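Translation initiation factor eif-2b-like protein (Chaetomium thermophilum, PDB 4ZEO) probably acts in translation initiation as the delta subunit of eIF2B, the multisubunit guanine nucleotide exchange factor for eIF2. Local coordinates at residues Y289-L294 with K323-V328; K297-A302 with K327-A332; N310-D315 with P335-P340; P340-L345 with A375-A380; N354-G359 with I389-T394. All blocks are in the same frame, centred on the assembly; numbering follows the deposited sequence.

Contact 1 of 5, residues Y289-L294 with K323-V328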
# COMPACT_ATOMS: atom_id res chain seq x y z
N TYR A 289 9.27 -0.72 12.61
CA TYR A 289 10.25 0.22 12.06
C TYR A 289 9.57 1.34 11.28
O TYR A 289 8.84 1.10 10.32
CB TYR A 289 11.22 -0.54 11.15
CG TYR A 289 12.28 0.30 10.48
CD1 TYR A 289 13.27 0.93 11.23
CD2 TYR A 289 12.29 0.46 9.10
CE1 TYR A 289 14.25 1.69 10.62
CE2 TYR A 289 13.27 1.22 8.48
CZ TYR A 289 14.25 1.82 9.25
OH TYR A 289 15.24 2.57 8.63
N GLY A 290 9.83 2.58 11.71
CA GLY A 290 9.25 3.75 11.08
C GLY A 290 7.76 3.77 11.29
O GLY A 290 7.25 3.17 12.24
N ARG A 291 7.05 4.45 10.40
CA ARG A 291 5.61 4.49 10.48
C ARG A 291 4.92 3.94 9.26
O ARG A 291 4.91 4.57 8.22
CB ARG A 291 5.16 5.92 10.70
CG ARG A 291 3.68 6.08 10.86
CD ARG A 291 3.36 7.54 10.95
NE ARG A 291 2.01 7.75 11.43
CZ ARG A 291 1.53 8.95 11.74
NH1 ARG A 291 2.30 10.02 11.64
NH2 ARG A 291 0.28 9.07 12.17
N HIS A 292 4.31 2.77 9.41
CA HIS A 292 3.52 2.21 8.32
C HIS A 292 2.07 2.16 8.77
O HIS A 292 1.75 1.63 9.84
CB HIS A 292 4.00 0.81 7.93
CG HIS A 292 3.51 0.36 6.58
ND1 HIS A 292 2.24 -0.14 6.38
CD2 HIS A 292 4.12 0.34 5.38
CE1 HIS A 292 2.09 -0.45 5.10
NE2 HIS A 292 3.22 -0.16 4.47
N ARG A 293 1.18 2.63 7.90
CA ARG A 293 -0.24 2.74 8.22
C ARG A 293 -0.89 1.41 8.68
O ARG A 293 -1.66 1.39 9.63
CB ARG A 293 -0.97 3.29 6.98
CG ARG A 293 -2.48 3.34 7.07
CD ARG A 293 -3.09 3.66 5.69
NE ARG A 293 -2.41 2.87 4.66
CZ ARG A 293 -2.85 1.70 4.21
NH1 ARG A 293 -2.16 1.03 3.29
NH2 ARG A 293 -3.98 1.20 4.69
N LEU A 294 -0.58 0.30 8.02
CA LEU A 294 -1.17 -0.98 8.41
C LEU A 294 -0.72 -1.38 9.83
O LEU A 294 -1.52 -1.89 10.62
CB LEU A 294 -0.81 -2.07 7.41
CG LEU A 294 -1.46 -1.97 6.03
CD1 LEU A 294 -1.05 -3.16 5.18
CD2 LEU A 294 -2.97 -1.89 6.15
N LYS A 323 8.81 8.68 15.14
CA LYS A 323 8.55 9.52 16.30
C LYS A 323 7.07 9.92 16.32
O LYS A 323 6.43 9.93 17.37
CB LYS A 323 9.48 10.73 16.29
CG LYS A 323 9.86 11.23 17.66
CD LYS A 323 10.49 12.60 17.59
CE LYS A 323 10.90 13.12 18.97
NZ LYS A 323 12.14 12.46 19.51
N GLU A 324 6.53 10.24 15.16
CA GLU A 324 5.10 10.53 15.04
C GLU A 324 4.25 9.29 15.37
O GLU A 324 3.22 9.39 16.03
CB GLU A 324 4.79 11.05 13.64
CG GLU A 324 5.22 12.49 13.45
CD GLU A 324 4.52 13.42 14.41
OE1 GLU A 324 5.16 14.37 14.90
OE2 GLU A 324 3.32 13.19 14.70
N LEU A 325 4.66 8.12 14.92
CA LEU A 325 3.96 6.89 15.30
C LEU A 325 3.98 6.68 16.82
O LEU A 325 2.96 6.36 17.42
CB LEU A 325 4.56 5.67 14.59
CG LEU A 325 3.94 4.34 15.03
CD1 LEU A 325 2.44 4.33 14.76
CD2 LEU A 325 4.63 3.13 14.36
N ALA A 326 5.14 6.89 17.43
CA ALA A 326 5.28 6.74 18.88
C ALA A 326 4.35 7.71 19.59
O ALA A 326 3.79 7.39 20.64
CB ALA A 326 6.74 6.96 19.33
N LYS A 327 4.22 8.90 19.03
CA LYS A 327 3.31 9.92 19.56
C LYS A 327 1.88 9.41 19.58
O LYS A 327 1.22 9.45 20.62
CB LYS A 327 3.37 11.21 18.73
CG LYS A 327 4.25 12.31 19.30
CD LYS A 327 4.06 13.62 18.52
CE LYS A 327 5.11 14.65 18.92
NZ LYS A 327 6.42 14.38 18.25
N VAL A 328 1.41 8.92 18.43
CA VAL A 328 0.04 8.45 18.29
C VAL A 328 -0.26 7.27 19.22
O VAL A 328 -1.28 7.25 19.91
CB VAL A 328 -0.25 8.04 16.82
CG1 VAL A 328 -1.58 7.31 16.70
CG2 VAL A 328 -0.23 9.26 15.90

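Contact 2 of 5, residues K297-A302 with K327-A332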
# COMPACT_ATOMS: atom_id res chain seq x y z
N LYS A 297 -2.58 0.89 12.37
CA LYS A 297 -3.98 0.48 12.49
C LYS A 297 -4.13 -0.77 13.34
O LYS A 297 -5.07 -0.89 14.16
CB LYS A 297 -4.59 0.21 11.12
CG LYS A 297 -4.78 1.41 10.19
CD LYS A 297 -5.74 2.44 10.70
CE LYS A 297 -5.85 3.60 9.70
NZ LYS A 297 -6.78 4.68 10.15
N THR A 298 -3.20 -1.70 13.15
CA THR A 298 -3.20 -2.95 13.89
C THR A 298 -3.00 -2.73 15.37
O THR A 298 -3.76 -3.25 16.20
CB THR A 298 -2.12 -3.89 13.39
OG1 THR A 298 -2.40 -4.25 12.03
CG2 THR A 298 -2.08 -5.14 14.25
N LEU A 299 -2.00 -1.91 15.69
CA LEU A 299 -1.67 -1.59 17.08
C LEU A 299 -2.82 -0.83 17.74
O LEU A 299 -3.18 -1.11 18.87
CB LEU A 299 -0.35 -0.80 17.16
CG LEU A 299 0.87 -1.61 16.67
CD1 LEU A 299 2.20 -0.81 16.72
CD2 LEU A 299 1.02 -2.91 17.47
N LEU A 300 -3.42 0.11 17.02
CA LEU A 300 -4.57 0.83 17.57
C LEU A 300 -5.76 -0.12 17.78
O LEU A 300 -6.47 -0.02 18.77
CB LEU A 300 -4.97 2.02 16.67
CG LEU A 300 -3.90 3.14 16.65
CD1 LEU A 300 -4.24 4.28 15.68
CD2 LEU A 300 -3.60 3.67 18.04
N ARG A 301 -5.93 -1.08 16.88
CA ARG A 301 -7.01 -2.04 17.01
C ARG A 301 -6.85 -2.93 18.26
O ARG A 301 -7.80 -3.12 19.03
CB ARG A 301 -7.10 -2.90 15.74
CG ARG A 301 -8.11 -4.02 15.78
CD ARG A 301 -9.51 -3.52 15.57
NE ARG A 301 -10.44 -4.62 15.74
CZ ARG A 301 -11.75 -4.56 15.51
NH1 ARG A 301 -12.33 -3.44 15.08
NH2 ARG A 301 -12.48 -5.65 15.70
N ALA A 302 -5.64 -3.45 18.47
CA ALA A 302 -5.37 -4.33 19.61
C ALA A 302 -5.63 -3.61 20.91
O ALA A 302 -6.23 -4.16 21.84
CB ALA A 302 -3.95 -4.85 19.57
N LYS A 327 4.22 8.90 19.03
CA LYS A 327 3.31 9.92 19.56
C LYS A 327 1.88 9.41 19.58
O LYS A 327 1.22 9.45 20.62
CB LYS A 327 3.37 11.21 18.73
CG LYS A 327 4.25 12.31 19.30
CD LYS A 327 4.06 13.62 18.52
CE LYS A 327 5.11 14.65 18.92
NZ LYS A 327 6.42 14.38 18.25
N VAL A 328 1.41 8.92 18.43
CA VAL A 328 0.04 8.45 18.29
C VAL A 328 -0.26 7.27 19.22
O VAL A 328 -1.28 7.25 19.91
CB VAL A 328 -0.25 8.04 16.82
CG1 VAL A 328 -1.58 7.31 16.70
CG2 VAL A 328 -0.23 9.26 15.90
N LEU A 329 0.67 6.31 19.29
CA LEU A 329 0.48 5.11 20.10
C LEU A 329 0.41 5.47 21.58
O LEU A 329 -0.42 4.94 22.32
CB LEU A 329 1.61 4.10 19.85
CG LEU A 329 1.76 3.52 18.44
CD1 LEU A 329 2.92 2.51 18.35
CD2 LEU A 329 0.44 2.88 17.99
N ARG A 330 1.27 6.39 21.99
CA ARG A 330 1.30 6.86 23.37
C ARG A 330 -0.02 7.53 23.75
O ARG A 330 -0.54 7.31 24.84
CB ARG A 330 2.46 7.83 23.59
CG ARG A 330 3.71 7.20 24.18
CD ARG A 330 4.94 8.07 23.90
NE ARG A 330 6.18 7.32 24.09
CZ ARG A 330 7.37 7.71 23.65
NH1 ARG A 330 7.50 8.85 22.98
NH2 ARG A 330 8.44 6.96 23.87
N HIS A 331 -0.56 8.33 22.83
CA HIS A 331 -1.84 9.01 23.01
C HIS A 331 -2.97 7.99 23.19
O HIS A 331 -3.94 8.24 23.89
CB HIS A 331 -2.12 9.92 21.81
CG HIS A 331 -3.35 10.76 21.95
ND1 HIS A 331 -3.61 11.54 23.05
CD2 HIS A 331 -4.40 10.94 21.11
CE1 HIS A 331 -4.77 12.17 22.89
NE2 HIS A 331 -5.27 11.82 21.72
N ALA A 332 -2.83 6.84 22.52
CA ALA A 332 -3.79 5.74 22.62
C ALA A 332 -3.65 4.94 23.93
O ALA A 332 -4.46 4.03 24.19
CB ALA A 332 -3.66 4.81 21.42

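Contact 3 of 5, residues N310-D315 with P335-P340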
# COMPACT_ATOMS: atom_id res chain seq x y z
N ASN A 310 3.50 -3.87 24.84
CA ASN A 310 4.56 -2.90 24.68
C ASN A 310 4.95 -2.78 23.23
O ASN A 310 4.87 -3.75 22.47
CB ASN A 310 5.77 -3.30 25.51
CG ASN A 310 5.52 -3.13 26.99
OD1 ASN A 310 4.91 -2.16 27.42
ND2 ASN A 310 6.00 -4.07 27.79
N VAL A 311 5.32 -1.57 22.83
CA VAL A 311 5.78 -1.36 21.47
C VAL A 311 7.15 -0.71 21.44
O VAL A 311 7.40 0.27 22.15
CB VAL A 311 4.76 -0.53 20.66
CG1 VAL A 311 5.31 -0.19 19.30
CG2 VAL A 311 3.45 -1.29 20.55
N THR A 312 8.03 -1.27 20.64
CA THR A 312 9.32 -0.67 20.39
C THR A 312 9.29 -0.13 18.98
O THR A 312 9.00 -0.86 18.03
CB THR A 312 10.49 -1.68 20.56
OG1 THR A 312 10.62 -2.02 21.95
CG2 THR A 312 11.81 -1.08 20.08
N VAL A 313 9.54 1.16 18.84
CA VAL A 313 9.57 1.78 17.53
C VAL A 313 10.98 2.19 17.17
O VAL A 313 11.60 3.01 17.84
CB VAL A 313 8.63 3.00 17.45
CG1 VAL A 313 8.65 3.59 16.05
CG2 VAL A 313 7.21 2.59 17.82
N LEU A 314 11.47 1.59 16.09
CA LEU A 314 12.81 1.86 15.60
C LEU A 314 12.67 2.83 14.43
O LEU A 314 11.60 2.90 13.82
CB LEU A 314 13.47 0.55 15.16
CG LEU A 314 13.64 -0.57 16.20
CD1 LEU A 314 14.03 -1.88 15.52
CD2 LEU A 314 14.69 -0.21 17.21
N ASP A 315 13.71 3.62 14.12
CA ASP A 315 13.54 4.59 13.05
C ASP A 315 14.75 4.74 12.16
O ASP A 315 15.83 4.21 12.44
CB ASP A 315 13.18 5.97 13.61
CG ASP A 315 12.05 6.65 12.83
OD1 ASP A 315 11.51 7.64 13.35
OD2 ASP A 315 11.71 6.21 11.70
N PRO A 335 2.35 1.87 25.90
CA PRO A 335 3.72 2.20 26.31
C PRO A 335 4.67 2.00 25.14
O PRO A 335 4.72 0.90 24.58
CB PRO A 335 4.02 1.20 27.44
CG PRO A 335 2.73 0.58 27.79
CD PRO A 335 1.89 0.63 26.55
N VAL A 336 5.42 3.04 24.76
CA VAL A 336 6.28 2.96 23.59
C VAL A 336 7.73 3.32 23.92
O VAL A 336 8.01 4.31 24.59
CB VAL A 336 5.79 3.87 22.46
CG1 VAL A 336 6.72 3.78 21.25
CG2 VAL A 336 4.35 3.53 22.06
N LEU A 337 8.64 2.48 23.43
CA LEU A 337 10.07 2.74 23.47
C LEU A 337 10.54 3.18 22.08
O LEU A 337 10.39 2.46 21.10
CB LEU A 337 10.82 1.50 23.92
CG LEU A 337 12.32 1.59 24.20
CD1 LEU A 337 12.62 2.72 25.16
CD2 LEU A 337 12.77 0.24 24.76
N TYR A 338 11.07 4.39 22.00
CA TYR A 338 11.42 4.94 20.71
C TYR A 338 12.93 5.04 20.49
O TYR A 338 13.65 5.58 21.32
CB TYR A 338 10.81 6.34 20.53
CG TYR A 338 11.24 6.97 19.25
CD1 TYR A 338 10.72 6.53 18.04
CD2 TYR A 338 12.19 7.99 19.23
CE1 TYR A 338 11.11 7.09 16.84
CE2 TYR A 338 12.60 8.56 18.02
CZ TYR A 338 12.05 8.11 16.84
OH TYR A 338 12.41 8.66 15.63
N SER A 339 13.38 4.58 19.34
CA SER A 339 14.77 4.74 18.98
C SER A 339 14.84 5.43 17.63
O SER A 339 14.18 5.01 16.68
CB SER A 339 15.48 3.39 18.94
OG SER A 339 16.87 3.59 18.99
N PRO A 340 15.60 6.54 17.54
CA PRO A 340 15.77 7.29 16.29
C PRO A 340 16.57 6.54 15.24
O PRO A 340 16.59 6.94 14.09
CB PRO A 340 16.53 8.54 16.75
CG PRO A 340 17.26 8.10 17.94
CD PRO A 340 16.30 7.20 18.65

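Contact 4 of 5, residues P340-L345 with A375-A380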
# COMPACT_ATOMS: atom_id res chain seq x y z
N PRO A 340 15.60 6.54 17.54
CA PRO A 340 15.77 7.29 16.29
C PRO A 340 16.57 6.54 15.24
O PRO A 340 16.59 6.94 14.09
CB PRO A 340 16.53 8.54 16.75
CG PRO A 340 17.26 8.10 17.94
CD PRO A 340 16.30 7.20 18.65
N ASN A 341 17.27 5.49 15.65
CA ASN A 341 18.16 4.76 14.75
C ASN A 341 18.12 3.25 14.94
O ASN A 341 17.37 2.73 15.75
CB ASN A 341 19.58 5.24 14.91
CG ASN A 341 20.00 5.31 16.36
OD1 ASN A 341 20.01 4.30 17.06
ND2 ASN A 341 20.38 6.50 16.81
N LEU A 342 18.93 2.55 14.15
CA LEU A 342 19.07 1.10 14.25
C LEU A 342 20.30 0.70 15.07
O LEU A 342 20.84 -0.38 14.91
CB LEU A 342 19.13 0.48 12.85
CG LEU A 342 17.86 0.60 12.01
CD1 LEU A 342 17.95 -0.23 10.72
CD2 LEU A 342 16.63 0.20 12.80
N GLY A 343 20.80 1.61 15.91
CA GLY A 343 21.94 1.29 16.75
C GLY A 343 21.57 0.27 17.81
O GLY A 343 20.48 0.34 18.38
N GLY A 344 22.47 -0.68 18.07
CA GLY A 344 22.24 -1.72 19.06
C GLY A 344 21.03 -2.56 18.72
O GLY A 344 20.23 -2.92 19.59
N LEU A 345 20.91 -2.91 17.45
CA LEU A 345 19.74 -3.62 16.94
C LEU A 345 19.43 -4.97 17.60
O LEU A 345 18.28 -5.25 17.92
CB LEU A 345 19.92 -3.83 15.44
CG LEU A 345 18.72 -4.15 14.58
CD1 LEU A 345 17.59 -3.23 14.84
CD2 LEU A 345 19.16 -4.08 13.16
N ALA A 375 14.94 -4.21 6.12
CA ALA A 375 15.66 -5.47 5.95
C ALA A 375 16.57 -5.78 7.14
O ALA A 375 16.65 -6.92 7.57
CB ALA A 375 16.47 -5.47 4.67
N ASP A 376 17.23 -4.75 7.67
CA ASP A 376 18.12 -4.96 8.81
C ASP A 376 17.32 -5.43 10.02
O ASP A 376 17.75 -6.32 10.74
CB ASP A 376 18.92 -3.69 9.12
CG ASP A 376 19.73 -3.23 7.94
OD1 ASP A 376 20.82 -3.77 7.71
OD2 ASP A 376 19.26 -2.35 7.21
N VAL A 377 16.15 -4.83 10.21
CA VAL A 377 15.25 -5.20 11.30
C VAL A 377 14.77 -6.66 11.16
O VAL A 377 14.88 -7.44 12.11
CB VAL A 377 14.02 -4.27 11.34
CG1 VAL A 377 13.08 -4.67 12.48
CG2 VAL A 377 14.46 -2.84 11.51
N ALA A 378 14.29 -7.03 9.97
CA ALA A 378 13.84 -8.40 9.69
C ALA A 378 14.98 -9.42 9.80
O ALA A 378 14.78 -10.53 10.30
CB ALA A 378 13.20 -8.48 8.30
N MET A 379 16.16 -9.08 9.31
CA MET A 379 17.31 -9.98 9.44
C MET A 379 17.71 -10.21 10.90
O MET A 379 17.99 -11.34 11.31
CB MET A 379 18.50 -9.44 8.66
CG MET A 379 18.36 -9.57 7.13
SD MET A 379 19.84 -9.10 6.20
CE MET A 379 19.82 -7.33 6.43
N ALA A 380 17.74 -9.13 11.68
CA ALA A 380 18.10 -9.21 13.10
C ALA A 380 17.11 -10.06 13.88
O ALA A 380 17.49 -10.86 14.73
CB ALA A 380 18.20 -7.81 13.70

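Contact 5 of 5, residues N354-G359 with I389-T394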
# COMPACT_ATOMS: atom_id res chain seq x y z
N ASN A 354 7.60 -9.69 18.95
CA ASN A 354 7.07 -9.90 17.61
C ASN A 354 7.27 -8.67 16.73
O ASN A 354 6.90 -7.56 17.11
CB ASN A 354 5.57 -10.24 17.68
CG ASN A 354 5.32 -11.67 18.11
OD1 ASN A 354 5.53 -12.61 17.35
ND2 ASN A 354 4.85 -11.84 19.34
N VAL A 355 7.77 -8.87 15.53
CA VAL A 355 8.06 -7.77 14.64
C VAL A 355 6.95 -7.67 13.58
O VAL A 355 6.66 -8.64 12.89
CB VAL A 355 9.43 -7.96 13.95
CG1 VAL A 355 9.66 -6.87 12.94
CG2 VAL A 355 10.57 -8.02 14.97
N PHE A 356 6.31 -6.50 13.50
CA PHE A 356 5.30 -6.24 12.49
C PHE A 356 5.85 -5.19 11.55
O PHE A 356 6.25 -4.12 11.98
CB PHE A 356 3.98 -5.73 13.09
CG PHE A 356 3.16 -6.79 13.77
CD1 PHE A 356 2.04 -7.31 13.16
CD2 PHE A 356 3.49 -7.24 15.04
CE1 PHE A 356 1.26 -8.29 13.81
CE2 PHE A 356 2.73 -8.22 15.68
CZ PHE A 356 1.62 -8.74 15.08
N LEU A 357 5.87 -5.51 10.27
CA LEU A 357 6.38 -4.62 9.25
C LEU A 357 5.39 -4.41 8.11
O LEU A 357 4.59 -5.29 7.79
CB LEU A 357 7.70 -5.18 8.71
CG LEU A 357 9.08 -4.89 9.33
CD1 LEU A 357 9.17 -4.01 10.60
CD2 LEU A 357 9.98 -6.14 9.39
N GLY A 358 5.46 -3.24 7.48
CA GLY A 358 4.68 -2.91 6.31
C GLY A 358 5.64 -2.43 5.23
O GLY A 358 6.76 -2.03 5.53
N GLY A 359 5.19 -2.43 3.98
CA GLY A 359 6.04 -2.08 2.86
C GLY A 359 5.33 -1.38 1.71
O GLY A 359 4.21 -0.88 1.85
N ILE A 389 6.31 -10.54 10.99
CA ILE A 389 5.01 -10.52 10.32
C ILE A 389 4.91 -9.31 9.45
O ILE A 389 5.06 -8.17 9.92
CB ILE A 389 3.85 -10.51 11.33
CG1 ILE A 389 4.03 -11.66 12.32
CG2 ILE A 389 2.50 -10.64 10.62
CD1 ILE A 389 2.83 -11.89 13.21
N VAL A 390 4.66 -9.57 8.17
CA VAL A 390 4.52 -8.50 7.20
C VAL A 390 3.05 -8.33 6.85
O VAL A 390 2.35 -9.30 6.56
CB VAL A 390 5.33 -8.77 5.93
CG1 VAL A 390 4.95 -7.77 4.82
CG2 VAL A 390 6.82 -8.75 6.24
N LEU A 391 2.59 -7.08 6.91
CA LEU A 391 1.20 -6.71 6.61
C LEU A 391 1.12 -6.01 5.26
O LEU A 391 1.81 -5.01 5.03
CB LEU A 391 0.64 -5.79 7.68
CG LEU A 391 0.84 -6.22 9.13
CD1 LEU A 391 0.33 -5.16 10.12
CD2 LEU A 391 0.15 -7.57 9.37
N CYS A 392 0.32 -6.56 4.35
CA CYS A 392 0.28 -6.00 3.01
C CYS A 392 -1.00 -6.38 2.23
O CYS A 392 -1.46 -7.53 2.28
CB CYS A 392 1.54 -6.47 2.26
SG CYS A 392 1.89 -5.70 0.69
N GLU A 393 -1.52 -5.44 1.46
CA GLU A 393 -2.71 -5.67 0.64
C GLU A 393 -2.29 -6.50 -0.57
O GLU A 393 -1.19 -6.34 -1.08
CB GLU A 393 -3.35 -4.34 0.20
CG GLU A 393 -3.79 -3.45 1.35
CD GLU A 393 -2.69 -2.49 1.88
OE1 GLU A 393 -1.47 -2.71 1.62
OE2 GLU A 393 -3.06 -1.50 2.54
N THR A 394 -3.19 -7.34 -1.06
CA THR A 394 -2.88 -8.23 -2.18
C THR A 394 -2.54 -7.46 -3.44
O THR A 394 -1.76 -7.93 -4.26
CB THR A 394 -4.06 -9.20 -2.51
OG1 THR A 394 -5.23 -8.44 -2.83
CG2 THR A 394 -4.36 -10.08 -1.35
O HOH W 1 2.74 -3.39 3.19

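Contact 1 of 5, residues Y289-L294 with K323-V328
Arg291 is drawn out toward helix 321-331, with CG anti to the backbone N (chi1 -177°) and the chain extended as far as NE, while Leu325 CG, anti to its own backbone N (chi1 175°), sends CD2 toward Gly290 O, 3.4 Å away. The arginine lays its aliphatic half against the leucine before its charged end arrives. Its CG lies 3.9 Å from Leu325 CB, and CB is equally close to the same carbon. Farther out the guanidinium lies over the first turns of the helix. NH1 comes within 3.4 Å of Glu324 CB, NH2 approaches Val328 CG2 at 3.8 Å, and the backbone of Leu325 lies over one face. The carboxylate of Glu324 adds only charge: its OE2, 4.5 Å from Arg291 NH1, sits far off the plane of the guanidinium, where it can attract by charge but not take a hydrogen bond. The firm polar partner is Glu296, whose carboxylate forms a salt bridge with NE from helix 293-304. Residues 289-294 link strand 285-289, the first of a Rossmann-like sheet, to helix 293-304, and Gly290 takes the bend with a positive phi. At the far end of the link, His292 is the N-cap of helix 293-304. Its ND1 accepts from Leu294 N at 3.3 Å, the donor tilted 19° out of the ring plane, while NE2 bonds to Gly359 O beside the neighbouring strand.

Contact 2 of 5, residues K297-A302 with K327-A332
Leu299 and Leu329 form the more buried half of this contact, where helices 293-304 and 321-331 run nearly parallel, their local axes 10.5 Å apart at an angle of 8°. Leu299 CD1 meets Leu329 CD1 at 3.8 Å, and the other methyl of Leu329, CD2, rests 3.9 Å from Leu299 CB. The two side chains cross at a slant, and both reach Val311 on strand 310-314, so the pair sits where the two helices meet the sheet beneath them. This is the familiar arrangement of a Rossmann-like domain, in which consecutive helices pack side by side on one face of a parallel sheet.

Leu300 carries the outer half, meeting a leucine, a valine and an alanine. Its branches divide the work: CD2 touches Ala332 CB at 3.6 Å and Leu329 CD2 at 4.1 Å, whereas CD1 turns to Val328 CG1 at 4.2 Å, the leucine and valine side chains crossing at about a right angle.

No hydrogen bond crosses between the segments. Backbone bonds run within each helix, such as Arg301 N to Lys297 O and His331 N to Lys327 O, and Arg330 NH2 reaches out to Val336 O on strand 336-338. Between these segments, then, the helices are held by methyl packing alone, which probably sets their spacing here but has little directional preference of its own.

Contact 3 of 5, residues N310-D315 with P335-P340
Tyr338 and Asp315 close off a pair of parallel strands, 310-314 and 336-338, joined by helix 321-331 in a beta-alpha-beta unit at the edge of the Rossmann-like sheet. From CB, which points to the same face of the sheet as Val313 and Val336, the tyrosine places CG anti to its backbone N (chi1 176°). Its ring then runs beside the neighbouring strand: CD1 passes 3.6 Å from Val313 O and 4.1 Å from Val313 CG1. CE1 and CZ come near the carboxylate of Asp315, and OH ends the path by donating to Asp315 OD1 at 2.7 Å. That oxygen lies at the ring edge and receives the bond on its anti lone pair, the carboxylate standing at 83° to the ring, while OD2 takes a weak bond from Gly322 N. A phenylalanine in place of Tyr338 would probably leave Asp315 OD1 without this hydroxyl donor and its carboxylate freer to turn.

The strands themselves are joined by four backbone bonds that pass alternately between them: Val311 N to Pro335 O, Leu337 N to Val311 O, Val313 N to Leu337 O and Ser339 N to Val313 O. On the other face, Thr312 and Leu337 run abreast, OG1 4.0 Å from Leu337 CB. On the face that carries Tyr338, Val313 CG2 meets Val336 CG1 at 3.7 Å.

Contact 4 of 5, residues P340-L345 with A375-A380
Leu342 and Leu345, the two ends of a single type II beta turn, both press on helix 374-384, and the residues between them are a pair of glycines. The turn belongs to the crossover that carries the chain of this Rossmann-like fold from the edge strand 336-338 back across the sheet, through helix 345-348, to strand 354-358. An internal bond braces it. Asn341 OD1 accepts from Gly343 N at 3.0 Å, an Asx turn with Gly343 N approaching 30° off the plane of the amide carbonyl, and a CB on Gly343 would run into that same oxygen. Gly344 has the positive phi expected at the third position of a type II turn, and it also serves as N-cap to the short helix.

Held this way, both leucines meet Asp376, and Leu345 reaches one turn on to Ala380. Leu345 has CG anti to the backbone N (chi1 -162°), which sets it 3.8 Å from Ala380 CB. Its CD2 lies 3.6 Å from Asp376 O, a carbonyl already bonded to Ala380 N inside the helix. Both leucines also touch Leu314, so the turn bridges helix and sheet on the face away from helix 321-331. Leu342 crosses its helix partners at about a right angle and parts its methyls between them, CD1 lying 3.9 Å from Asp376 CB and CD2 4.0 Å from Val377 CG2.

Contact 5 of 5, residues N354-G359 with I389-T394
Phe356 and Ile389 make the close-packed end of this contact, standing as neighbours that project together from adjacent strands. A chi1 of -75° carries Phe356 CG anti to the carbonyl carbon; the ring beyond it has Ile389 CB over one face, toward the rim, while CD1 of the isoleucine reaches Phe356 CZ at 3.9 Å. Leu391 comes from a different direction: its CD1 meets the ring at the edge, 4.1 Å from Phe356 CD1. An alanine in place of Phe356 would probably open a gap beside Ile389 CD1 and Leu391 CD1, leaving both methyls without the ring that they pack on.

Backbone bonds run alongside, Ile389 N to Val355 O, Leu357 N to Ile389 O and Leu391 N to Leu357 O. They join two strands of the six-stranded parallel sheet, 354-358 and 387-391, in the half that lies beyond the first strand, as in the 3-2-1-4-5-6 order of a Rossmann fold. On the opposite face Leu357 turns to helix 374-384.

The other end is slacker. Past Leu357 the strands, inclined locally at 28°, draw apart, and Gly358 and Gly359 have no side chains to add. Gly359 N stands 4.4 Å from Leu391 O, and a water joins the strands, accepting from Gly359 N at 2.7 Å and donating to Leu391 O at 2.6 Å.

The five contacts lie in one Rossmann-like domain. Contacts 1 and 2, with centres about 9 Å apart, share Val328 and follow the same two helices, and contact 2 rests on contact 3 where Leu329 CD1 meets Val311 CG1 at 3.7 Å. Contact 4 lies on the other face of the sheet, touching contact 3 through Leu314 and contact 1 through Tyr289. Contacts 3 and 5 belong to separate halves of the sheet, about 17 Å between centres, without touching. Contact 1 spans toward contact 5 by a salt bridge, Arg293 NH1 to Glu393 OE2 at 2.8 Å. No ligand or active site is identified among them.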